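Local coordinates for protein shikimate dehydrogenase (NADP(+)) (Listeria monocytogenes, PDB 3TNL) that probably catalyses the reversible NADP(H)-linked interconversion of 3-dehydroshikimate and shikimate, a step of chorismate biosynthesis on the way to the aromatic amino acids, at residues V228-A233 against T245-A250; G140-L145 against H150-K155; K222-S227 against P255-S260. All coordinates share one frame; numbering follows the deposited sequence. Where two conformers were deposited one is given.

Contact 1. Residues V228-A233 against T245-A250; sequences VIFTNA and TLLPSA. With NAD (nicotinamide-adenine-dinucleotide), chain H.
F230 and N232, alternate residues of strand 229-232, both turn their side chains toward the loop 245-250; the closest pair of CA atoms, those of N232 and L246, is 8.4 Å apart, and no hydrogen bond joins the two segments. The contact is therefore made by side chains alone. CG of F230 lies anti to the backbone N (chi1 175°), which sends the ring out from the sheet until its CE2 meets CD1 of L247 at 4.1 Å. The two side chains approach at a slant, and it is one methyl branch of the leucine that does the touching. An ST turn probably helps to place L247: its backbone N gives a nearly straight hydrogen bond (172°) to OG1 of T245, 3.1 Å away. One residue earlier, L246 brings CD1 to 4.4 Å from OD1 of N232, a loose van der Waals approach of a methyl to the amide oxygen, while the amide of N232 is bound at both ends elsewhere, OD1 by T234 OG1 and ND2 to D261 OD2. The methyls of L246 also reach the dinucleotide: CD2 stands 3.7 Å from C2A of NAD, and CD1 lies 3.9 Å from the same adenine carbon. Helix 217-226 packs on the F230 ring through L220 and I224. A central parallel strand whose following loop borders the adenine of the cofactor is characteristic of the NAD(P)-binding Rossmann fold.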
loop_
_atom_site.group_PDB
_atom_site.type_symbol
_atom_site.label_atom_id
_atom_site.label_comp_id
_atom_site.label_asym_id
_atom_site.label_seq_id
_atom_site.Cartn_x
_atom_site.Cartn_y
_atom_site.Cartn_z
ATOM N N VAL B 228 -19.099 -31.740 24.010
ATOM C CA VAL B 228 -18.344 -32.432 22.959
ATOM C C VAL B 228 -16.897 -31.843 22.880
ATOM O O VAL B 228 -15.938 -32.562 22.521
ATOM C CB VAL B 228 -19.072 -32.306 21.577
ATOM C CG1 VAL B 228 -19.098 -30.891 21.048
ATOM C CG2 VAL B 228 -18.410 -33.242 20.601
ATOM N N ILE B 229 -16.766 -30.587 23.303
ATOM C CA ILE B 229 -15.501 -29.879 23.199
ATOM C C ILE B 229 -15.357 -28.909 24.357
ATOM O O ILE B 229 -16.332 -28.280 24.815
ATOM C CB ILE B 229 -15.454 -29.121 21.844
ATOM C CG1 ILE B 229 -14.048 -28.551 21.577
ATOM C CG2 ILE B 229 -16.560 -28.079 21.726
ATOM C CD1 ILE B 229 -13.881 -28.042 20.144
ATOM N N PHE B 230 -14.106 -28.797 24.839
ATOM C CA PHE B 230 -13.670 -27.858 25.857
ATOM C C PHE B 230 -12.578 -27.036 25.185
ATOM O O PHE B 230 -11.594 -27.575 24.720
ATOM C CB PHE B 230 -13.126 -28.583 27.097
ATOM C CG PHE B 230 -12.538 -27.672 28.139
ATOM C CD1 PHE B 230 -13.302 -26.675 28.688
ATOM C CD2 PHE B 230 -11.238 -27.832 28.595
ATOM C CE1 PHE B 230 -12.794 -25.849 29.655
ATOM C CE2 PHE B 230 -10.729 -26.975 29.576
ATOM C CZ PHE B 230 -11.515 -25.968 30.082
ATOM N N THR B 231 -12.756 -25.735 25.164
ATOM C CA THR B 231 -11.857 -24.825 24.471
ATOM C C THR B 231 -11.283 -23.738 25.338
ATOM O O THR B 231 -11.992 -23.118 26.111
ATOM C CB THR B 231 -12.685 -24.090 23.347
ATOM O OG1 THR B 231 -13.214 -25.072 22.443
ATOM C CG2 THR B 231 -11.840 -23.055 22.573
ATOM N N ASN B 232 -9.983 -23.521 25.235
ATOM C CA ASN B 232 -9.352 -22.391 25.852
ATOM C C ASN B 232 -9.276 -21.256 24.827
ATOM O O ASN B 232 -8.672 -21.397 23.769
ATOM C CB ASN B 232 -7.914 -22.655 26.295
ATOM C CG ASN B 232 -7.263 -21.384 26.813
ATOM O OD1 ASN B 232 -7.751 -20.783 27.791
ATOM N ND2 ASN B 232 -6.229 -20.890 26.119
ATOM N N ALA B 233 -9.864 -20.126 25.171
ATOM C CA ALA B 233 -9.800 -18.911 24.353
ATOM C C ALA B 233 -9.322 -17.745 25.214
ATOM O O ALA B 233 -9.862 -16.638 25.165
ATOM C CB ALA B 233 -11.123 -18.620 23.624
ATOM N N THR B 245 -2.119 -23.403 33.188
ATOM C CA THR B 245 -3.411 -23.837 32.708
ATOM C C THR B 245 -4.535 -23.364 33.643
ATOM O O THR B 245 -4.295 -23.127 34.821
ATOM C CB THR B 245 -3.448 -25.379 32.531
ATOM O OG1 THR B 245 -4.700 -25.741 31.952
ATOM C CG2 THR B 245 -3.251 -26.126 33.858
ATOM N N LEU B 246 -5.727 -23.177 33.071
ATOM C CA LEU B 246 -6.948 -22.917 33.840
ATOM C C LEU B 246 -7.718 -24.213 34.187
ATOM O O LEU B 246 -8.689 -24.159 34.903
ATOM C CB LEU B 246 -7.863 -21.983 33.087
ATOM C CG LEU B 246 -7.310 -20.565 32.875
ATOM C CD1 LEU B 246 -8.255 -19.748 31.986
ATOM C CD2 LEU B 246 -6.989 -19.840 34.220
ATOM N N LEU B 247 -7.266 -25.383 33.734
ATOM C CA LEU B 247 -7.981 -26.639 34.034
ATOM C C LEU B 247 -7.675 -27.054 35.475
ATOM O O LEU B 247 -6.493 -27.243 35.808
ATOM C CB LEU B 247 -7.529 -27.756 33.112
ATOM C CG LEU B 247 -8.197 -29.120 33.333
ATOM C CD1 LEU B 247 -9.677 -29.050 32.948
ATOM C CD2 LEU B 247 -7.430 -30.182 32.536
ATOM N N PRO B 248 -8.709 -27.228 36.321
ATOM C CA PRO B 248 -8.420 -27.573 37.707
ATOM C C PRO B 248 -7.927 -28.998 37.952
ATOM O O PRO B 248 -7.083 -29.214 38.799
ATOM C CB PRO B 248 -9.780 -27.343 38.421
ATOM C CG PRO B 248 -10.482 -26.379 37.581
ATOM C CD PRO B 248 -10.098 -26.734 36.182
ATOM N N SER B 249 -8.483 -29.952 37.212
ATOM C CA SER B 249 -8.213 -31.352 37.446
ATOM C C SER B 249 -8.293 -32.172 36.167
ATOM O O SER B 249 -9.229 -32.027 35.363
ATOM C CB SER B 249 -9.252 -31.851 38.458
ATOM O OG SER B 249 -8.975 -33.168 38.879
ATOM N N ALA B 250 -7.312 -33.060 35.995
ATOM C CA ALA B 250 -7.257 -33.933 34.834
ATOM C C ALA B 250 -8.500 -34.820 34.744
ATOM O O ALA B 250 -8.949 -35.150 33.627
ATOM C CB ALA B 250 -5.953 -34.793 34.825
HETATM P PA NAD H . -8.267 -10.483 24.904
HETATM O O1A NAD H . -7.226 -9.577 25.556
HETATM O O2A NAD H . -9.341 -9.844 24.044
HETATM O O5B NAD H . -8.917 -11.429 26.048
HETATM C C5B NAD H . -8.163 -12.070 27.078
HETATM C C4B NAD H . -9.014 -13.167 27.728
HETATM O O4B NAD H . -8.179 -13.959 28.588
HETATM C C3B NAD H . -10.062 -12.609 28.670
HETATM O O3B NAD H . -11.183 -13.529 28.684
HETATM C C2B NAD H . -9.408 -12.616 30.031
HETATM O O2B NAD H . -10.333 -12.732 31.103
HETATM C C1B NAD H . -8.566 -13.872 29.942
HETATM N N9A NAD H . -7.377 -13.943 30.800
HETATM C C8A NAD H . -6.215 -13.283 30.582
HETATM N N7A NAD H . -5.317 -13.638 31.525
HETATM C C5A NAD H . -5.878 -14.548 32.361
HETATM C C6A NAD H . -5.501 -15.271 33.474
HETATM N N6A NAD H . -4.264 -15.158 33.969
HETATM N N1A NAD H . -6.363 -16.144 34.039
HETATM C C2A NAD H . -7.622 -16.285 33.555
HETATM N N3A NAD H . -8.070 -15.611 32.472
HETATM C C4A NAD H . -7.240 -14.744 31.850
HETATM O O3 NAD H . -7.427 -11.557 24.067
HETATM P PN NAD H . -7.840 -12.265 22.684
HETATM O O1N NAD H . -7.528 -11.393 21.494
HETATM O O2N NAD H . -9.227 -12.895 22.828
HETATM O O5D NAD H . -6.756 -13.451 22.554
HETATM C C5D NAD H . -6.764 -14.495 23.520
HETATM C C4D NAD H . -5.847 -15.558 22.948
HETATM O O4D NAD H . -6.323 -15.947 21.648
HETATM C C3D NAD H . -4.437 -15.027 22.744
HETATM O O3D NAD H . -3.513 -15.983 23.274
HETATM C C2D NAD H . -4.290 -14.899 21.237
HETATM O O2D NAD H . -2.921 -15.022 20.790
HETATM C C1D NAD H . -5.203 -16.015 20.747
HETATM N N1N NAD H . -5.738 -15.873 19.391
HETATM C C2N NAD H . -5.505 -16.838 18.481
HETATM C C3N NAD H . -6.018 -16.740 17.192
HETATM C C7N NAD H . -5.778 -17.796 16.163
HETATM O O7N NAD H . -5.927 -17.445 14.994
HETATM N N7N NAD H . -5.454 -19.052 16.540
HETATM C C4N NAD H . -6.782 -15.615 16.844
HETATM C C5N NAD H . -7.014 -14.634 17.803
HETATM C C6N NAD H . -6.474 -14.779 19.081
#

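Contact 2. Residues G140-L145 against H150-K155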
loop_
_atom_site.group_PDB
_atom_site.type_symbol
_atom_site.label_atom_id
_atom_site.label_comp_id
_atom_site.label_asym_id
_atom_site.label_seq_id
_atom_site.Cartn_x
_atom_site.Cartn_y
_atom_site.Cartn_z
ATOM N N GLY B 140 -13.150 -19.089 11.066
ATOM C CA GLY B 140 -11.871 -19.792 10.928
ATOM C C GLY B 140 -11.757 -20.907 11.967
ATOM O O GLY B 140 -11.327 -22.020 11.665
ATOM N N TYR B 141 -12.164 -20.591 13.191
ATOM C CA TYR B 141 -12.155 -21.569 14.283
ATOM C C TYR B 141 -13.059 -22.766 13.962
ATOM O O TYR B 141 -12.648 -23.919 14.063
ATOM C CB TYR B 141 -12.576 -20.894 15.608
ATOM C CG TYR B 141 -12.619 -21.878 16.757
ATOM C CD1 TYR B 141 -11.459 -22.181 17.482
ATOM C CD2 TYR B 141 -13.790 -22.501 17.107
ATOM C CE1 TYR B 141 -11.471 -23.115 18.489
ATOM C CE2 TYR B 141 -13.833 -23.434 18.127
ATOM C CZ TYR B 141 -12.675 -23.740 18.815
ATOM O OH TYR B 141 -12.706 -24.656 19.828
ATOM N N MET B 142 -14.266 -22.503 13.512
ATOM C CA MET B 142 -15.215 -23.537 13.221
ATOM C C MET B 142 -14.767 -24.399 12.042
ATOM O O MET B 142 -14.938 -25.612 12.052
ATOM C CB MET B 142 -16.602 -22.932 12.995
ATOM C CG MET B 142 -17.159 -22.187 14.188
ATOM S SD MET B 142 -17.534 -23.209 15.632
ATOM C CE MET B 142 -18.875 -24.230 14.996
ATOM N N ARG B 143 -14.212 -23.758 11.019
ATOM C CA ARG B 143 -13.762 -24.479 9.845
ATOM C C ARG B 143 -12.626 -25.396 10.204
ATOM O O ARG B 143 -12.572 -26.551 9.744
ATOM C CB ARG B 143 -13.354 -23.471 8.752
ATOM C CG ARG B 143 -12.866 -24.113 7.461
ATOM C CD ARG B 143 -13.911 -24.973 6.809
ATOM N NE ARG B 143 -13.424 -25.495 5.529
ATOM C CZ ARG B 143 -13.468 -24.840 4.365
ATOM N NH1 ARG B 143 -13.955 -23.609 4.283
ATOM N NH2 ARG B 143 -13.007 -25.422 3.267
ATOM N N ALA B 144 -11.707 -24.910 11.042
ATOM C CA ALA B 144 -10.578 -25.737 11.442
ATOM C C ALA B 144 -11.067 -27.013 12.159
ATOM O O ALA B 144 -10.536 -28.092 11.950
ATOM C CB ALA B 144 -9.619 -24.919 12.337
ATOM N N LEU B 145 -12.088 -26.898 12.992
ATOM C CA LEU B 145 -12.626 -28.081 13.671
ATOM C C LEU B 145 -13.188 -29.045 12.654
ATOM O O LEU B 145 -12.883 -30.225 12.691
ATOM C CB LEU B 145 -13.709 -27.703 14.677
ATOM C CG LEU B 145 -13.309 -26.957 15.951
ATOM C CD1 LEU B 145 -14.575 -26.584 16.714
ATOM C CD2 LEU B 145 -12.363 -27.832 16.769
ATOM N N HIS B 150 -13.915 -32.887 13.439
ATOM C CA HIS B 150 -14.680 -32.691 14.664
ATOM C C HIS B 150 -16.007 -32.044 14.378
ATOM O O HIS B 150 -16.063 -30.908 13.893
ATOM C CB HIS B 150 -13.896 -31.861 15.672
ATOM C CG HIS B 150 -12.556 -32.430 15.981
ATOM N ND1 HIS B 150 -12.380 -33.749 16.350
ATOM C CD2 HIS B 150 -11.326 -31.865 15.988
ATOM C CE1 HIS B 150 -11.094 -33.971 16.547
ATOM N NE2 HIS B 150 -10.431 -32.848 16.331
ATOM N N ASP B 151 -17.075 -32.752 14.706
ATOM C CA ASP B 151 -18.424 -32.252 14.481
ATOM C C ASP B 151 -19.031 -31.795 15.803
ATOM O O ASP B 151 -19.374 -32.621 16.661
ATOM C CB ASP B 151 -19.313 -33.330 13.848
ATOM C CG ASP B 151 -20.755 -32.869 13.661
ATOM O OD1 ASP B 151 -21.014 -31.646 13.553
ATOM O OD2 ASP B 151 -21.639 -33.755 13.598
ATOM N N ILE B 152 -19.121 -30.482 15.998
ATOM C CA ILE B 152 -19.686 -29.955 17.224
ATOM C C ILE B 152 -21.074 -29.347 17.032
ATOM O O ILE B 152 -21.665 -28.815 17.977
ATOM C CB ILE B 152 -18.712 -28.949 17.933
ATOM C CG1 ILE B 152 -18.653 -27.596 17.202
ATOM C CG2 ILE B 152 -17.302 -29.624 18.072
ATOM C CD1 ILE B 152 -17.945 -26.469 18.029
ATOM N N ILE B 153 -21.608 -29.387 15.813
ATOM C CA ILE B 153 -22.915 -28.803 15.549
ATOM C C ILE B 153 -23.982 -29.639 16.271
ATOM O O ILE B 153 -23.931 -30.865 16.260
ATOM C CB ILE B 153 -23.188 -28.731 14.019
ATOM C CG1 ILE B 153 -22.042 -27.991 13.304
ATOM C CG2 ILE B 153 -24.537 -28.085 13.729
ATOM C CD1 ILE B 153 -21.712 -26.627 13.840
ATOM N N GLY B 154 -24.917 -28.961 16.912
ATOM C CA GLY B 154 -25.990 -29.603 17.650
ATOM C C GLY B 154 -25.584 -30.145 19.006
ATOM O O GLY B 154 -26.331 -30.869 19.642
ATOM N N LYS B 155 -24.402 -29.732 19.472
ATOM C CA LYS B 155 -23.849 -30.231 20.717
ATOM C C LYS B 155 -23.478 -29.082 21.644
ATOM O O LYS B 155 -23.825 -27.948 21.388
ATOM C CB LYS B 155 -22.655 -31.129 20.405
ATOM C CG LYS B 155 -23.017 -32.275 19.468
ATOM C CD LYS B 155 -21.853 -33.114 19.061
ATOM C CE LYS B 155 -22.254 -34.141 18.028
ATOM N NZ LYS B 155 -21.047 -34.890 17.540
#
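L145 and I152 meet methyl to methyl, with CD1 of the leucine 3.6 Å from CD1 of the isoleucine and the two side chains crossing at about a right angle. The I152 methyl is a bump of the loop that the helix receives between L145 and M142, residues three apart. M142 supplies the other wall: its chain bends at both chi2 and chi3 (-66° each), curling the thioether round so that CE lies 3.9 Å from CD1 of I152. The same CE also touches CD1 of I153, at 3.9 Å, and thus bridges two successive loop side chains, one buried and one at the exposed margin. At the other end of the contact the backbone closes the connection: H150 N donates to L145 O over 3.0 Å, while CB of H150 packs beside that oxygen at 3.5 Å. Beyond H150 the loop is shaped by an Asx turn, with I153 N bound to D151 OD1, and by a type II turn from I152 to K155, in which G154 takes a positive phi of 78°. The segment 140-145 belongs to helix 137-147, and the loop leads from it into strand 156-160 of the parallel sheet. I229 of strand 229-232 touches both L145 and I152, V178 also packs on I152, and A173 of helix 164-175 lies against M142.

Contact 3. Residues K222-S227 against P255-S260; sequences KEIAES and PELIVS
L257, just ahead of strand 258-261, buries more surface in this contact than any other residue and divides its two methyls between I224 and S227. CG sits anti to the backbone N (chi1 178°), extending the side chain towards the end of helix 217-226. There CD2 meets CG2 of I224 at 3.6 Å, the side chains crossing at about a right angle; the isoleucine offers its short branch, which is itself anti to its backbone N. The other methyl, CD1, lies 3.4 Å from the backbone O of S227, so the leucine packs on main chain as well as side chain. That oxygen also accepts a hydrogen bond from NH2 of R254, whose NH1 binds I224 O; the arginine thus satisfies two carbonyls near the helix end. The hydroxyl of S227 turns back to the helix and donates to E223 O over 2.6 Å, from above the carbonyl plane, and it is hydrogen-bonded to T158 OG1 too. Farther out on the helix, E226 OE1 offers its syn lone pair to K222 NZ (2.8 Å) and also pairs with K156. Strand 258-261 runs beside strand 229-232 in the parallel sheet, I258 making backbone bonds to V228 and F230. On the other side of strand 258-261, V259 makes backbone hydrogen bonds to Q281 and L283 of strand 281-283, while helix 270-277 packs on V259.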
loop_
_atom_site.group_PDB
_atom_site.type_symbol
_atom_site.label_atom_id
_atom_site.label_comp_id
_atom_site.label_asym_id
_atom_site.label_seq_id
_atom_site.Cartn_x
_atom_site.Cartn_y
_atom_site.Cartn_z
ATOM N N LYS B 222 -19.233 -30.282 35.634
ATOM C CA LYS B 222 -20.508 -30.635 35.000
ATOM C C LYS B 222 -20.487 -30.239 33.541
ATOM O O LYS B 222 -20.795 -31.060 32.654
ATOM C CB LYS B 222 -21.700 -29.990 35.683
ATOM C CG LYS B 222 -23.035 -30.310 34.986
ATOM C CD LYS B 222 -24.195 -29.519 35.615
ATOM C CE LYS B 222 -25.540 -29.912 35.028
ATOM N NZ LYS B 222 -25.861 -29.442 33.627
ATOM N N GLU B 223 -20.133 -28.978 33.287
ATOM C CA GLU B 223 -20.166 -28.495 31.914
ATOM C C GLU B 223 -19.269 -29.316 30.974
ATOM O O GLU B 223 -19.714 -29.750 29.878
ATOM C CB GLU B 223 -19.887 -26.985 31.838
ATOM C CG GLU B 223 -20.838 -26.125 32.667
ATOM C CD GLU B 223 -22.270 -26.454 32.421
ATOM O OE1 GLU B 223 -22.663 -26.497 31.252
ATOM O OE2 GLU B 223 -23.017 -26.684 33.407
ATOM N N ILE B 224 -18.025 -29.538 31.379
ATOM C CA ILE B 224 -17.121 -30.330 30.539
ATOM C C ILE B 224 -17.645 -31.757 30.298
ATOM O O ILE B 224 -17.570 -32.273 29.183
ATOM C CB ILE B 224 -15.710 -30.362 31.097
ATOM C CG1 ILE B 224 -15.074 -28.982 31.091
ATOM C CG2 ILE B 224 -14.838 -31.288 30.264
ATOM C CD1 ILE B 224 -13.717 -28.905 31.805
ATOM N N ALA B 225 -18.167 -32.386 31.342
ATOM C CA ALA B 225 -18.691 -33.719 31.244
ATOM C C ALA B 225 -19.780 -33.861 30.186
ATOM O O ALA B 225 -19.921 -34.933 29.586
ATOM C CB ALA B 225 -19.238 -34.164 32.623
ATOM N N GLU B 226 -20.539 -32.781 30.005
ATOM C CA GLU B 226 -21.655 -32.734 29.057
ATOM C C GLU B 226 -21.319 -32.188 27.670
ATOM O O GLU B 226 -22.180 -32.166 26.793
ATOM C CB GLU B 226 -22.769 -31.877 29.687
ATOM C CG GLU B 226 -23.291 -32.486 30.973
ATOM C CD GLU B 226 -24.280 -31.620 31.734
ATOM O OE1 GLU B 226 -24.467 -30.428 31.411
ATOM O OE2 GLU B 226 -24.856 -32.176 32.704
ATOM N N SER B 227 -20.062 -31.769 27.470
ATOM C CA SER B 227 -19.622 -31.132 26.242
ATOM C C SER B 227 -18.892 -32.019 25.289
ATOM O O SER B 227 -18.154 -32.914 25.694
ATOM C CB SER B 227 -18.682 -29.992 26.578
ATOM O OG SER B 227 -19.325 -29.042 27.375
ATOM N N PRO B 255 -11.663 -39.577 27.527
ATOM C CA PRO B 255 -11.082 -39.835 26.221
ATOM C C PRO B 255 -11.902 -39.408 25.001
ATOM O O PRO B 255 -11.326 -39.103 23.965
ATOM C CB PRO B 255 -10.855 -41.343 26.242
ATOM C CG PRO B 255 -10.718 -41.692 27.626
ATOM C CD PRO B 255 -11.653 -40.781 28.367
ATOM N N GLU B 256 -13.225 -39.340 25.126
ATOM C CA GLU B 256 -14.066 -38.940 24.002
ATOM C C GLU B 256 -14.123 -37.441 23.773
ATOM O O GLU B 256 -14.521 -36.991 22.705
ATOM C CB GLU B 256 -15.511 -39.476 24.183
ATOM C CG GLU B 256 -15.599 -40.973 24.034
ATOM C CD GLU B 256 -17.021 -41.524 24.067
ATOM O OE1 GLU B 256 -17.982 -40.741 24.275
ATOM O OE2 GLU B 256 -17.170 -42.756 23.866
ATOM N N LEU B 257 -13.705 -36.677 24.776
ATOM C CA LEU B 257 -13.763 -35.229 24.680
ATOM C C LEU B 257 -12.715 -34.666 23.716
ATOM O O LEU B 257 -11.616 -35.212 23.615
ATOM C CB LEU B 257 -13.456 -34.639 26.068
ATOM C CG LEU B 257 -13.396 -33.139 26.249
ATOM C CD1 LEU B 257 -14.753 -32.523 26.066
ATOM C CD2 LEU B 257 -12.876 -32.793 27.674
ATOM N N ILE B 258 -13.065 -33.586 23.031
ATOM C CA ILE B 258 -12.124 -32.829 22.192
ATOM C C ILE B 258 -11.673 -31.671 23.031
ATOM O O ILE B 258 -12.526 -30.937 23.572
ATOM C CB ILE B 258 -12.813 -32.264 20.940
ATOM C CG1 ILE B 258 -13.365 -33.415 20.111
ATOM C CG2 ILE B 258 -11.822 -31.441 20.101
ATOM C CD1 ILE B 258 -14.500 -32.935 19.170
ATOM N N VAL B 259 -10.361 -31.444 23.123
ATOM C CA VAL B 259 -9.844 -30.266 23.841
ATOM C C VAL B 259 -9.131 -29.389 22.803
ATOM O O VAL B 259 -8.249 -29.847 22.061
ATOM C CB VAL B 259 -8.930 -30.631 25.021
ATOM C CG1 VAL B 259 -8.430 -29.351 25.701
ATOM C CG2 VAL B 259 -9.707 -31.509 26.010
ATOM N N SER B 260 -9.549 -28.137 22.756
ATOM C CA SER B 260 -9.094 -27.174 21.762
ATOM C C SER B 260 -8.456 -25.954 22.398
ATOM O O SER B 260 -8.908 -25.526 23.452
ATOM C CB SER B 260 -10.345 -26.773 20.952
ATOM O OG SER B 260 -10.208 -25.524 20.309
#

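Contacts 1 and 3 are close neighbours, their centres 8 Å apart, and share the parallel sheet: N232 N to S260 O and F230 O to S260 N, both 2.9 Å, are probable hydrogen bonds, in keeping with adjoining strands. Contact 2 stands about 17 Å from contact 1 and 14 Å from contact 3, centre to centre, yet its helix touches both through Y141, whose OH makes probable hydrogen bonds with T231 OG1 and S260 OG, each at 2.7 Å. Contact 1 alone includes a residue of the NAD pocket, L246; the L145 side chain of contact 2 lies about 11 Å from the cofactor, and contact 3 is remote from the annotated sites.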